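Malate synthase (Haloferax volcanii, PDB 3OYZ) catalyses the magnesium-dependent Claisen condensation of acetyl-CoA with glyoxylate, and hydrolysis of the resulting malyl-CoA to malate, in the glyoxylate cycle. Local coordinates at residues Arg8-Thr19 against Pro43-Thr54; Ala227-Ile235 against Met253-Gln263. All coordinates share one frame; numbering follows the deposited sequence.

Contact 1 (Arg8-Thr19 against Pro43-Thr54). With ACO (acetyl coenzyme *a), chain B.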
loop_
_atom_site.group_PDB
_atom_site.type_symbol
_atom_site.label_atom_id
_atom_site.label_comp_id
_atom_site.label_asym_id
_atom_site.label_seq_id
_atom_site.Cartn_x
_atom_site.Cartn_y
_atom_site.Cartn_z
ATOM N N ARG A 8 1.911 19.452 20.638
ATOM C CA ARG A 8 0.719 19.423 19.771
ATOM C C ARG A 8 0.489 17.961 19.462
ATOM O O ARG A 8 1.219 17.351 18.683
ATOM C CB ARG A 8 0.780 20.242 18.482
ATOM C CG ARG A 8 0.414 21.759 18.496
ATOM C CD ARG A 8 -0.764 22.200 19.374
ATOM N NE ARG A 8 -2.096 21.762 18.933
ATOM C CZ ARG A 8 -2.820 22.327 17.974
ATOM N NH1 ARG A 8 -2.366 23.397 17.326
ATOM N NH2 ARG A 8 -4.006 21.819 17.674
ATOM N N GLU A 9 -0.586 17.447 20.029
ATOM C CA GLU A 9 -1.048 16.134 19.686
ATOM C C GLU A 9 -1.617 16.000 18.267
ATOM O O GLU A 9 -1.471 14.951 17.636
ATOM C CB GLU A 9 -2.059 15.757 20.759
ATOM C CG GLU A 9 -2.395 14.310 20.758
ATOM C CD GLU A 9 -3.309 14.030 21.933
ATOM O OE1 GLU A 9 -3.136 14.739 22.951
ATOM O OE2 GLU A 9 -4.189 13.146 21.840
ATOM N N PHE A 10 -2.234 17.063 17.753
ATOM C CA PHE A 10 -2.806 17.110 16.396
ATOM C C PHE A 10 -2.322 18.380 15.725
ATOM O O PHE A 10 -2.240 19.419 16.420
ATOM C CB PHE A 10 -4.332 17.189 16.437
ATOM C CG PHE A 10 -4.998 15.950 16.973
ATOM C CD1 PHE A 10 -5.512 14.998 16.106
ATOM C CD2 PHE A 10 -5.190 15.781 18.333
ATOM C CE1 PHE A 10 -6.192 13.871 16.588
ATOM C CE2 PHE A 10 -5.797 14.614 18.836
ATOM C CZ PHE A 10 -6.298 13.656 17.951
ATOM N N VAL A 11 -2.084 18.329 14.412
ATOM C CA VAL A 11 -1.627 19.448 13.591
ATOM C C VAL A 11 -2.523 19.439 12.360
ATOM O O VAL A 11 -2.531 18.482 11.582
ATOM C CB VAL A 11 -0.134 19.437 13.191
ATOM C CG1 VAL A 11 0.192 20.446 12.115
ATOM C CG2 VAL A 11 0.774 19.698 14.376
ATOM N N ARG A 12 -3.354 20.490 12.181
ATOM C CA ARG A 12 -4.245 20.581 11.029
ATOM C C ARG A 12 -3.560 21.206 9.852
ATOM O O ARG A 12 -3.887 20.847 8.717
ATOM C CB ARG A 12 -5.468 21.496 11.368
ATOM C CG ARG A 12 -6.376 20.899 12.448
ATOM C CD ARG A 12 -7.417 21.954 12.907
ATOM N NE ARG A 12 -6.689 22.973 13.660
ATOM C CZ ARG A 12 -7.267 24.091 14.115
ATOM N NH1 ARG A 12 -8.555 24.318 13.864
ATOM N NH2 ARG A 12 -6.565 24.913 14.883
ATOM N N THR A 13 -2.648 22.166 10.072
ATOM C CA THR A 13 -2.248 23.031 8.967
ATOM C C THR A 13 -0.770 23.223 9.198
ATOM O O THR A 13 -0.378 23.418 10.342
ATOM C CB THR A 13 -2.949 24.454 9.111
ATOM O OG1 THR A 13 -3.181 24.665 10.502
ATOM C CG2 THR A 13 -4.354 24.370 8.591
ATOM N N PHE A 14 0.000 23.162 8.122
ATOM C CA PHE A 14 1.449 23.259 8.085
ATOM C C PHE A 14 1.602 24.252 6.967
ATOM O O PHE A 14 1.480 23.896 5.783
ATOM C CB PHE A 14 1.991 21.833 7.698
ATOM C CG PHE A 14 3.482 21.721 7.541
ATOM C CD1 PHE A 14 4.297 21.318 8.594
ATOM C CD2 PHE A 14 4.042 21.844 6.288
ATOM C CE1 PHE A 14 5.673 21.198 8.435
ATOM C CE2 PHE A 14 5.391 21.673 6.101
ATOM C CZ PHE A 14 6.229 21.335 7.157
ATOM N N PHE A 15 1.886 25.519 7.290
ATOM C CA PHE A 15 1.868 26.562 6.225
ATOM C C PHE A 15 3.235 27.080 5.868
ATOM O O PHE A 15 3.879 27.568 6.779
ATOM C CB PHE A 15 1.155 27.780 6.883
ATOM C CG PHE A 15 0.992 29.016 6.010
ATOM C CD1 PHE A 15 0.744 28.927 4.652
ATOM C CD2 PHE A 15 0.923 30.287 6.623
ATOM C CE1 PHE A 15 0.589 30.099 3.837
ATOM C CE2 PHE A 15 0.735 31.470 5.847
ATOM C CZ PHE A 15 0.535 31.363 4.453
ATOM N N THR A 16 3.726 26.987 4.642
ATOM C CA THR A 16 5.044 27.528 4.375
ATOM C C THR A 16 4.977 28.970 3.795
ATOM O O THR A 16 4.124 29.239 2.941
ATOM C CB THR A 16 5.740 26.710 3.307
ATOM O OG1 THR A 16 4.729 26.388 2.355
ATOM C CG2 THR A 16 6.296 25.325 3.949
ATOM N N SER A 17 5.968 29.799 4.134
ATOM C CA SER A 17 6.113 31.159 3.573
ATOM C C SER A 17 7.522 31.407 3.035
ATOM O O SER A 17 8.510 31.117 3.690
ATOM C CB SER A 17 5.837 32.184 4.671
ATOM O OG SER A 17 4.487 32.045 5.110
ATOM N N PRO A 18 7.663 31.975 1.834
ATOM C CA PRO A 18 9.032 32.250 1.368
ATOM C C PRO A 18 9.754 33.202 2.332
ATOM O O PRO A 18 9.121 34.068 2.929
ATOM C CB PRO A 18 8.829 32.890 -0.002
ATOM C CG PRO A 18 7.479 32.441 -0.413
ATOM C CD PRO A 18 6.640 32.325 0.835
ATOM N N THR A 19 11.050 33.033 2.571
ATOM C CA THR A 19 11.686 33.814 3.625
ATOM C C THR A 19 12.317 35.107 3.053
ATOM O O THR A 19 12.633 36.023 3.810
ATOM C CB THR A 19 12.812 32.996 4.244
ATOM O OG1 THR A 19 13.656 32.691 3.133
ATOM C CG2 THR A 19 12.243 31.679 4.784
ATOM N N PRO A 43 -1.977 29.250 11.164
ATOM C CA PRO A 43 -1.785 27.775 11.073
ATOM C C PRO A 43 -1.390 27.155 12.397
ATOM O O PRO A 43 -0.766 27.826 13.216
ATOM C CB PRO A 43 -0.762 27.646 9.938
ATOM C CG PRO A 43 0.121 28.872 10.103
ATOM C CD PRO A 43 -0.918 29.998 10.465
ATOM N N ASP A 44 -1.716 25.881 12.662
ATOM C CA ASP A 44 -1.127 25.205 13.829
ATOM C C ASP A 44 0.407 25.201 13.766
ATOM O O ASP A 44 1.100 25.322 14.772
ATOM C CB ASP A 44 -1.658 23.769 13.881
ATOM C CG ASP A 44 -3.091 23.717 14.284
ATOM O OD1 ASP A 44 -3.508 24.621 15.058
ATOM O OD2 ASP A 44 -3.800 22.785 13.839
ATOM N N VAL A 45 0.977 25.116 12.580
ATOM C CA VAL A 45 2.439 25.048 12.435
ATOM C C VAL A 45 2.760 25.950 11.296
ATOM O O VAL A 45 2.262 25.803 10.192
ATOM C CB VAL A 45 3.004 23.555 12.183
ATOM C CG1 VAL A 45 4.408 23.642 11.740
ATOM C CG2 VAL A 45 3.058 22.865 13.485
ATOM N N TRP A 46 3.649 26.901 11.561
ATOM C CA TRP A 46 4.007 27.820 10.528
ATOM C C TRP A 46 5.453 27.562 10.148
ATOM O O TRP A 46 6.295 27.455 11.019
ATOM C CB TRP A 46 3.856 29.280 11.067
ATOM C CG TRP A 46 4.319 30.272 10.020
ATOM C CD1 TRP A 46 4.090 30.219 8.676
ATOM C CD2 TRP A 46 5.127 31.434 10.237
ATOM N NE1 TRP A 46 4.713 31.276 8.043
ATOM C CE2 TRP A 46 5.387 32.006 8.983
ATOM C CE3 TRP A 46 5.651 32.056 11.395
ATOM C CZ2 TRP A 46 6.084 33.232 8.832
ATOM C CZ3 TRP A 46 6.461 33.213 11.230
ATOM C CH2 TRP A 46 6.645 33.783 9.960
ATOM N N VAL A 47 5.739 27.475 8.865
ATOM C CA VAL A 47 7.071 27.109 8.385
ATOM C C VAL A 47 7.709 28.199 7.529
ATOM O O VAL A 47 7.538 28.241 6.305
ATOM C CB VAL A 47 6.927 25.759 7.582
ATOM C CG1 VAL A 47 8.278 25.219 7.161
ATOM C CG2 VAL A 47 6.218 24.766 8.492
ATOM N N PRO A 48 8.505 29.085 8.153
ATOM C CA PRO A 48 9.257 29.905 7.219
ATOM C C PRO A 48 10.198 29.044 6.391
ATOM O O PRO A 48 11.088 28.399 6.947
ATOM C CB PRO A 48 10.135 30.746 8.149
ATOM C CG PRO A 48 9.321 30.936 9.412
ATOM C CD PRO A 48 8.573 29.582 9.552
ATOM N N ASP A 49 10.090 29.122 5.088
ATOM C CA ASP A 49 10.717 28.170 4.211
ATOM C C ASP A 49 11.909 28.650 3.472
ATOM O O ASP A 49 11.739 29.096 2.354
ATOM C CB ASP A 49 9.660 27.634 3.257
ATOM C CG ASP A 49 10.116 26.438 2.465
ATOM O OD1 ASP A 49 11.221 25.939 2.720
ATOM O OD2 ASP A 49 9.385 26.064 1.523
ATOM N N ASN A 50 13.101 28.391 4.016
ATOM C CA ASN A 50 14.338 28.668 3.335
ATOM C C ASN A 50 14.752 27.729 2.223
ATOM O O ASN A 50 15.823 27.920 1.637
ATOM C CB ASN A 50 15.477 28.814 4.348
ATOM C CG ASN A 50 16.433 29.982 3.966
ATOM O OD1 ASN A 50 15.980 31.063 3.552
ATOM N ND2 ASN A 50 17.722 29.762 4.098
ATOM N N GLU A 51 13.921 26.717 1.947
ATOM C CA GLU A 51 14.266 25.743 0.912
ATOM C C GLU A 51 13.454 26.044 -0.328
ATOM O O GLU A 51 13.621 27.170 -0.853
ATOM C CB GLU A 51 14.055 24.290 1.390
ATOM C CG GLU A 51 14.726 23.295 0.440
ATOM C CD GLU A 51 13.824 22.126 0.058
ATOM O OE1 GLU A 51 12.601 22.281 0.035
ATOM O OE2 GLU A 51 14.300 21.049 -0.327
ATOM N N ASP A 52 12.562 25.146 -0.784
ATOM C CA ASP A 52 11.974 25.336 -2.125
ATOM C C ASP A 52 11.080 26.579 -2.323
ATOM O O ASP A 52 10.845 26.989 -3.455
ATOM C CB ASP A 52 11.428 24.079 -2.808
ATOM C CG ASP A 52 12.584 23.139 -3.268
ATOM O OD1 ASP A 52 13.785 23.471 -3.096
ATOM O OD2 ASP A 52 12.395 22.089 -3.902
ATOM N N ALA A 53 10.592 27.175 -1.252
ATOM C CA ALA A 53 9.829 28.427 -1.395
ATOM C C ALA A 53 10.668 29.632 -1.805
ATOM O O ALA A 53 10.117 30.618 -2.310
ATOM C CB ALA A 53 9.086 28.736 -0.100
ATOM N N THR A 54 11.986 29.510 -1.643
ATOM C CA THR A 54 12.962 30.596 -1.714
ATOM C C THR A 54 13.985 30.306 -2.804
ATOM O O THR A 54 14.570 29.216 -2.894
ATOM C CB THR A 54 13.626 30.836 -0.361
ATOM O OG1 THR A 54 12.575 31.025 0.589
ATOM C CG2 THR A 54 14.505 32.064 -0.381
HETATM N N1A ACO B . 2.994 33.236 3.036
HETATM C C2A ACO B . 2.730 34.514 3.372
HETATM N N3A ACO B . 1.881 35.259 2.642
HETATM C C4A ACO B . 1.260 34.796 1.527
HETATM C C5A ACO B . 1.528 33.395 1.137
HETATM C C6A ACO B . 2.486 32.617 1.946
HETATM N N6A ACO B . 2.741 31.350 1.524
HETATM N N7A ACO B . 0.828 33.142 0.024
HETATM C C8A ACO B . 0.176 34.286 -0.296
HETATM N N9A ACO B . 0.389 35.244 0.616
HETATM C C1B ACO B . -0.224 36.609 0.545
HETATM C C2B ACO B . -0.241 37.035 -0.917
HETATM O O2B ACO B . 1.015 37.632 -1.237
HETATM C C3B ACO B . -1.420 37.986 -0.982
HETATM O O3B ACO B . -0.886 39.183 -0.408
HETATM P P3B ACO B . -1.443 40.714 -0.658
HETATM O O7A ACO B . -2.187 40.907 0.654
HETATM O O8A ACO B . -2.253 40.523 -1.924
HETATM O O9A ACO B . -0.232 41.594 -0.874
HETATM C C4B ACO B . -2.401 37.342 -0.017
HETATM O O4B ACO B . -1.606 36.636 0.947
HETATM C C5B ACO B . -3.294 36.322 -0.716
HETATM O O5B ACO B . -2.479 35.646 -1.675
HETATM P P1A ACO B . -3.101 34.704 -2.816
HETATM O O1A ACO B . -3.894 35.423 -3.859
HETATM O O2A ACO B . -3.883 33.676 -2.052
HETATM O O3A ACO B . -1.929 33.944 -3.598
HETATM P P2A ACO B . -0.990 34.683 -4.665
HETATM O O4A ACO B . -0.722 35.942 -3.906
HETATM O O5A ACO B . -1.577 34.423 -6.036
HETATM O O6A ACO B . 0.394 33.830 -4.736
HETATM C CBP ACO B . 1.847 31.860 -4.495
HETATM C CCP ACO B . 0.484 32.410 -4.933
HETATM C CDP ACO B . 2.979 32.516 -5.283
HETATM C CEP ACO B . 1.853 30.376 -4.839
HETATM C CAP ACO B . 2.137 32.109 -3.010
HETATM O OAP ACO B . 0.946 31.712 -2.344
HETATM C C9P ACO B . 3.288 31.297 -2.452
HETATM O O9P ACO B . 4.449 31.575 -2.769
HETATM N N8P ACO B . 2.960 30.273 -1.646
HETATM C C7P ACO B . 4.019 29.459 -1.062
HETATM C C6P ACO B . 4.690 28.511 -2.067
HETATM C C5P ACO B . 5.543 27.579 -1.225
HETATM O O5P ACO B . 5.554 27.700 -0.002
HETATM N N4P ACO B . 6.195 26.631 -1.898
HETATM C C3P ACO B . 7.029 25.612 -1.286
HETATM C C2P ACO B . 6.202 24.611 -0.475
HETATM S S1P ACO B . 5.832 23.422 -1.732
HETATM C C ACO B . 7.162 22.417 -1.971
HETATM O O ACO B . 8.284 22.684 -1.586
HETATM C CH3 ACO B . 6.919 21.162 -2.751
HETATM O O HOH W 1 -0.076 25.023 17.392
#
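D44 is held by two arginines that come at its carboxylate from different directions. R12 binds side-on, R12 NE to D44 OD2 at 2.9 Å and NH2 to OD1, the two planar groups 30° apart; R8 NH1 reaches D44 OD1 at 2.8 Å from above the carboxylate plane, on the face opposite R12 NH2. The backbone N of R12 takes the anti lone pair of OD2. R409 of a second subunit also bridges to D44, and Q412 of that subunit binds R12. Replacing D44 by alanine is likely to leave R8 and R12 without their shared carboxylate and the backbone N of R12 without its acceptor.

Beyond it the parallel strands 13-18 and 45-49 pair. V47 CG2 sits over one face of the F14 ring, 3.7 Å from its centroid. With CG anti to the backbone N (chi1 176°), the end of W46 comes back toward strand 13-18 and gives NE1 to S17 OG at 3.0 Å, in the indole plane; S17 OG in turn donates to N1A of acetyl-CoA, and T16 OG1 to its O5P, while T16 O accepts from N6A.

Helix 29-36 packs on S17 and W46, helix 261-269 on F15 and P43, and the side chain of F14 touches L185 and V187 of strand 183-188.

Contact 2 (Ala227-Ile235 against Met253-Gln263); sequences AVDGPYDDI and MLGIWSLTPGQ. With ACO (acetyl coenzyme *a), chain B; PYR (pyruvic acid), chain C.
The indole of W257 carries P231 and the methyl carbon of pyruvate on one face: pyruvate CB lies 3.2 Å from W257 CH2, over the rim of the six-membered ring, while P231 CB stands above the five-membered ring, 4.2 Å from its centroid. The proline and the indole run side by side, pointing the same way, and P231 CD also touches pyruvate. W257 NE1 also bonds to T16 OG1, which would restrain the turn of the ring.

Strands 226-229 and 255-258 pair in parallel just before this point. D229 N donates to G255 O, and the return bond from W257 N to D229 O is weak. M253 crosses D229 at about a right angle, its SD 3.4 Å from D229 CB; bent at chi3 (-92°), its chain brings CE against A227 CB.

Past the strand ends, L259 CD1 fits among P231 CB, I235 CG2 and the carbonyl of Y232. Q263, extended beyond CG, sends NE2 to Y232 O at 3.0 Å, in both the amide and carbonyl planes, while its OE1 accepts from L259 N. One water joins Y232 N, W257 O and Q263 OE1. T260 OG1 caps helix 261-269 by accepting from Q263 N.

L259 O accepts from N8P of acetyl-CoA at 3.0 Å and from N6A of its adenine, so one carbonyl serves both the pantetheine arm and the adenine. Polar bonds thus fix the loop and the cofactor, while the methyl carbon of pyruvate meets carbon surfaces of W257 and P231, consistent with a site that brings pyruvate, the glyoxylate analogue, near the acetyl group.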
loop_
_atom_site.group_PDB
_atom_site.type_symbol
_atom_site.label_atom_id
_atom_site.label_comp_id
_atom_site.label_asym_id
_atom_site.label_seq_id
_atom_site.Cartn_x
_atom_site.Cartn_y
_atom_site.Cartn_z
ATOM N N ALA A 227 1.362 12.698 11.363
ATOM C CA ALA A 227 1.460 12.583 9.903
ATOM C C ALA A 227 0.749 13.798 9.297
ATOM O O ALA A 227 -0.338 14.121 9.772
ATOM C CB ALA A 227 0.741 11.313 9.390
ATOM N N VAL A 228 1.327 14.452 8.288
ATOM C CA VAL A 228 0.787 15.615 7.571
ATOM C C VAL A 228 0.963 15.318 6.088
ATOM O O VAL A 228 2.015 14.904 5.634
ATOM C CB VAL A 228 1.631 16.922 7.920
ATOM C CG1 VAL A 228 1.183 18.185 7.155
ATOM C CG2 VAL A 228 1.664 17.161 9.455
ATOM N N ASP A 229 -0.039 15.604 5.269
ATOM C CA ASP A 229 0.051 15.547 3.822
ATOM C C ASP A 229 0.795 16.735 3.192
ATOM O O ASP A 229 0.931 17.826 3.813
ATOM C CB ASP A 229 -1.329 15.310 3.196
ATOM C CG ASP A 229 -1.225 14.743 1.769
ATOM O OD1 ASP A 229 -0.189 14.137 1.399
ATOM O OD2 ASP A 229 -2.178 14.896 0.986
ATOM N N GLY A 230 1.182 16.530 1.928
ATOM C CA GLY A 230 2.049 17.437 1.210
ATOM C C GLY A 230 1.172 18.456 0.500
ATOM O O GLY A 230 -0.040 18.486 0.715
ATOM N N PRO A 231 1.793 19.247 -0.384
ATOM C CA PRO A 231 1.079 20.425 -0.895
ATOM C C PRO A 231 0.040 20.103 -1.968
ATOM O O PRO A 231 0.165 19.163 -2.764
ATOM C CB PRO A 231 2.198 21.316 -1.405
ATOM C CG PRO A 231 3.284 20.341 -1.734
ATOM C CD PRO A 231 3.244 19.367 -0.588
ATOM N N TYR A 232 -1.065 20.831 -1.903
ATOM C CA TYR A 232 -2.115 20.663 -2.894
ATOM C C TYR A 232 -1.955 21.877 -3.824
ATOM O O TYR A 232 -2.374 22.999 -3.457
ATOM C CB TYR A 232 -3.452 20.644 -2.165
ATOM C CG TYR A 232 -4.569 20.345 -3.132
ATOM C CD1 TYR A 232 -4.922 19.024 -3.410
ATOM C CD2 TYR A 232 -5.279 21.387 -3.768
ATOM C CE1 TYR A 232 -5.894 18.733 -4.334
ATOM C CE2 TYR A 232 -6.310 21.118 -4.676
ATOM C CZ TYR A 232 -6.612 19.779 -4.924
ATOM O OH TYR A 232 -7.560 19.417 -5.834
ATOM N N ASP A 233 -1.229 21.691 -4.920
ATOM C CA ASP A 233 -0.673 22.866 -5.618
ATOM C C ASP A 233 -1.671 23.537 -6.574
ATOM O O ASP A 233 -1.372 24.609 -7.072
ATOM C CB ASP A 233 0.667 22.596 -6.341
ATOM C CG ASP A 233 0.642 21.313 -7.214
ATOM O OD1 ASP A 233 -0.445 20.744 -7.454
ATOM O OD2 ASP A 233 1.719 20.828 -7.654
ATOM N N ASP A 234 -2.822 22.933 -6.871
ATOM C CA ASP A 234 -3.932 23.684 -7.507
ATOM C C ASP A 234 -4.595 24.628 -6.516
ATOM O O ASP A 234 -5.692 24.322 -6.027
ATOM C CB ASP A 234 -4.987 22.701 -8.023
ATOM C CG ASP A 234 -4.452 21.837 -9.160
ATOM O OD1 ASP A 234 -3.363 22.150 -9.675
ATOM O OD2 ASP A 234 -5.075 20.823 -9.548
ATOM N N ILE A 235 -3.885 25.697 -6.143
ATOM C CA ILE A 235 -4.204 26.504 -4.963
ATOM C C ILE A 235 -5.594 27.139 -5.021
ATOM O O ILE A 235 -6.169 27.469 -3.981
ATOM C CB ILE A 235 -3.148 27.585 -4.709
ATOM C CG1 ILE A 235 -2.871 28.342 -6.016
ATOM C CG2 ILE A 235 -1.802 26.964 -4.333
ATOM C CD1 ILE A 235 -1.863 29.504 -5.849
ATOM N N MET A 253 -4.418 10.647 8.374
ATOM C CA MET A 253 -3.505 11.768 8.152
ATOM C C MET A 253 -4.308 13.073 8.292
ATOM O O MET A 253 -5.028 13.481 7.389
ATOM C CB MET A 253 -2.883 11.647 6.762
ATOM C CG MET A 253 -1.919 12.750 6.347
ATOM S SD MET A 253 -1.166 12.273 4.722
ATOM C CE MET A 253 0.223 11.471 5.527
ATOM N N LEU A 254 -4.265 13.679 9.468
ATOM C CA LEU A 254 -5.300 14.689 9.792
ATOM C C LEU A 254 -4.779 16.083 9.527
ATOM O O LEU A 254 -5.518 17.054 9.705
ATOM C CB LEU A 254 -5.728 14.551 11.259
ATOM C CG LEU A 254 -6.247 13.184 11.712
ATOM C CD1 LEU A 254 -6.691 13.124 13.193
ATOM C CD2 LEU A 254 -7.349 12.565 10.811
ATOM N N GLY A 255 -3.504 16.232 9.182
ATOM C CA GLY A 255 -2.945 17.538 8.856
ATOM C C GLY A 255 -2.605 17.661 7.393
ATOM O O GLY A 255 -2.394 16.635 6.723
ATOM N N ILE A 256 -2.500 18.882 6.876
ATOM C CA ILE A 256 -2.191 19.027 5.461
ATOM C C ILE A 256 -1.339 20.252 5.273
ATOM O O ILE A 256 -1.430 21.160 6.072
ATOM C CB ILE A 256 -3.434 19.010 4.498
ATOM C CG1 ILE A 256 -3.010 18.956 3.018
ATOM C CG2 ILE A 256 -4.367 20.257 4.834
ATOM C CD1 ILE A 256 -4.124 18.532 2.033
ATOM N N TRP A 257 -0.502 20.277 4.242
ATOM C CA TRP A 257 0.310 21.454 3.948
ATOM C C TRP A 257 -0.668 22.541 3.398
ATOM O O TRP A 257 -1.640 22.204 2.729
ATOM C CB TRP A 257 1.254 21.088 2.824
ATOM C CG TRP A 257 2.503 21.878 2.633
ATOM C CD1 TRP A 257 2.617 23.228 2.272
ATOM C CD2 TRP A 257 3.834 21.348 2.669
ATOM N NE1 TRP A 257 3.957 23.552 2.191
ATOM C CE2 TRP A 257 4.717 22.420 2.407
ATOM C CE3 TRP A 257 4.372 20.068 2.965
ATOM C CZ2 TRP A 257 6.105 22.247 2.397
ATOM C CZ3 TRP A 257 5.733 19.901 2.992
ATOM C CH2 TRP A 257 6.609 20.982 2.685
ATOM N N SER A 258 -0.405 23.803 3.724
ATOM C CA SER A 258 -1.169 24.950 3.196
ATOM C C SER A 258 -0.246 25.868 2.443
ATOM O O SER A 258 0.860 26.092 2.913
ATOM C CB SER A 258 -1.801 25.697 4.365
ATOM O OG SER A 258 -2.914 24.923 4.679
ATOM N N LEU A 259 -0.612 26.321 1.243
ATOM C CA LEU A 259 0.341 27.116 0.451
ATOM C C LEU A 259 -0.071 28.606 0.522
ATOM O O LEU A 259 0.689 29.505 0.144
ATOM C CB LEU A 259 0.394 26.651 -1.016
ATOM C CG LEU A 259 0.942 25.214 -1.132
ATOM C CD1 LEU A 259 0.837 24.757 -2.544
ATOM C CD2 LEU A 259 2.400 25.326 -0.665
ATOM N N THR A 260 -1.321 28.844 0.906
ATOM C CA THR A 260 -1.850 30.220 0.874
ATOM C C THR A 260 -2.655 30.520 2.125
ATOM O O THR A 260 -3.172 29.610 2.790
ATOM C CB THR A 260 -2.785 30.455 -0.353
ATOM O OG1 THR A 260 -3.992 29.695 -0.205
ATOM C CG2 THR A 260 -2.143 30.099 -1.683
ATOM N N PRO A 261 -2.925 31.830 2.387
ATOM C CA PRO A 261 -3.720 32.044 3.605
ATOM C C PRO A 261 -5.117 31.449 3.469
ATOM O O PRO A 261 -5.722 31.012 4.449
ATOM C CB PRO A 261 -3.732 33.590 3.749
ATOM C CG PRO A 261 -2.362 33.966 3.174
ATOM C CD PRO A 261 -2.229 33.059 1.931
ATOM N N GLY A 262 -5.631 31.393 2.247
ATOM C CA GLY A 262 -6.958 30.775 2.022
ATOM C C GLY A 262 -6.961 29.258 2.295
ATOM O O GLY A 262 -7.889 28.725 2.956
ATOM N N GLN A 263 -5.878 28.581 1.899
ATOM C CA GLN A 263 -5.752 27.151 2.286
ATOM C C GLN A 263 -5.675 26.952 3.799
ATOM O O GLN A 263 -6.333 26.060 4.358
ATOM C CB GLN A 263 -4.642 26.439 1.512
ATOM C CG GLN A 263 -4.997 26.177 0.055
ATOM C CD GLN A 263 -3.927 25.313 -0.639
ATOM O OE1 GLN A 263 -2.805 25.302 -0.175
ATOM N NE2 GLN A 263 -4.219 24.707 -1.773
HETATM N N1A ACO B . 2.994 33.236 3.036
HETATM C C2A ACO B . 2.730 34.514 3.372
HETATM N N3A ACO B . 1.881 35.259 2.642
HETATM C C4A ACO B . 1.260 34.796 1.527
HETATM C C5A ACO B . 1.528 33.395 1.137
HETATM C C6A ACO B . 2.486 32.617 1.946
HETATM N N6A ACO B . 2.741 31.350 1.524
HETATM N N7A ACO B . 0.828 33.142 0.024
HETATM C C8A ACO B . 0.176 34.286 -0.296
HETATM N N9A ACO B . 0.389 35.244 0.616
HETATM C C1B ACO B . -0.224 36.609 0.545
HETATM C C2B ACO B . -0.241 37.035 -0.917
HETATM O O2B ACO B . 1.015 37.632 -1.237
HETATM C C3B ACO B . -1.420 37.986 -0.982
HETATM O O3B ACO B . -0.886 39.183 -0.408
HETATM P P3B ACO B . -1.443 40.714 -0.658
HETATM O O7A ACO B . -2.187 40.907 0.654
HETATM O O8A ACO B . -2.253 40.523 -1.924
HETATM O O9A ACO B . -0.232 41.594 -0.874
HETATM C C4B ACO B . -2.401 37.342 -0.017
HETATM O O4B ACO B . -1.606 36.636 0.947
HETATM C C5B ACO B . -3.294 36.322 -0.716
HETATM O O5B ACO B . -2.479 35.646 -1.675
HETATM P P1A ACO B . -3.101 34.704 -2.816
HETATM O O1A ACO B . -3.894 35.423 -3.859
HETATM O O2A ACO B . -3.883 33.676 -2.052
HETATM O O3A ACO B . -1.929 33.944 -3.598
HETATM P P2A ACO B . -0.990 34.683 -4.665
HETATM O O4A ACO B . -0.722 35.942 -3.906
HETATM O O5A ACO B . -1.577 34.423 -6.036
HETATM O O6A ACO B . 0.394 33.830 -4.736
HETATM C CBP ACO B . 1.847 31.860 -4.495
HETATM C CCP ACO B . 0.484 32.410 -4.933
HETATM C CDP ACO B . 2.979 32.516 -5.283
HETATM C CEP ACO B . 1.853 30.376 -4.839
HETATM C CAP ACO B . 2.137 32.109 -3.010
HETATM O OAP ACO B . 0.946 31.712 -2.344
HETATM C C9P ACO B . 3.288 31.297 -2.452
HETATM O O9P ACO B . 4.449 31.575 -2.769
HETATM N N8P ACO B . 2.960 30.273 -1.646
HETATM C C7P ACO B . 4.019 29.459 -1.062
HETATM C C6P ACO B . 4.690 28.511 -2.067
HETATM C C5P ACO B . 5.543 27.579 -1.225
HETATM O O5P ACO B . 5.554 27.700 -0.002
HETATM N N4P ACO B . 6.195 26.631 -1.898
HETATM C C3P ACO B . 7.029 25.612 -1.286
HETATM C C2P ACO B . 6.202 24.611 -0.475
HETATM S S1P ACO B . 5.832 23.422 -1.732
HETATM C C ACO B . 7.162 22.417 -1.971
HETATM O O ACO B . 8.284 22.684 -1.586
HETATM C CH3 ACO B . 6.919 21.162 -2.751
HETATM C C PYR C . 7.553 18.634 -2.081
HETATM O O PYR C . 8.648 18.237 -2.606
HETATM O OXT PYR C . 6.409 18.133 -2.384
HETATM C CA PYR C . 7.658 19.554 -1.038
HETATM O O3 PYR C . 8.830 19.964 -0.641
HETATM C CB PYR C . 6.441 20.006 -0.319
HETATM O O HOH W 2 -2.259 13.526 11.571
HETATM O O HOH W 3 -1.428 22.954 0.069
HETATM O O HOH W 4 -6.021 29.462 -2.008
HETATM O O HOH W 5 -7.181 24.917 -2.724
#

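Both contacts are buried, and each joins the two strands of a beta-alpha-beta unit in the parallel sheet of the TIM barrel. They meet where strands 13-18 and 255-258 lie side by side: F14 O and S258 N are 2.8 Å apart, probably a hydrogen bond. Contact 1 has the more regular strand pairing and, at its N-terminal end, a charged network reaching a second subunit. Contact 2 has a shorter strand pairing and relies more on loop packing, water bridges and a helix cap. Acetyl-CoA touches both, through the hydroxyls of T16 and S17 and the T16 carbonyl in contact 1, and the L259 carbonyl in contact 2; pyruvate packs directly on contact 2.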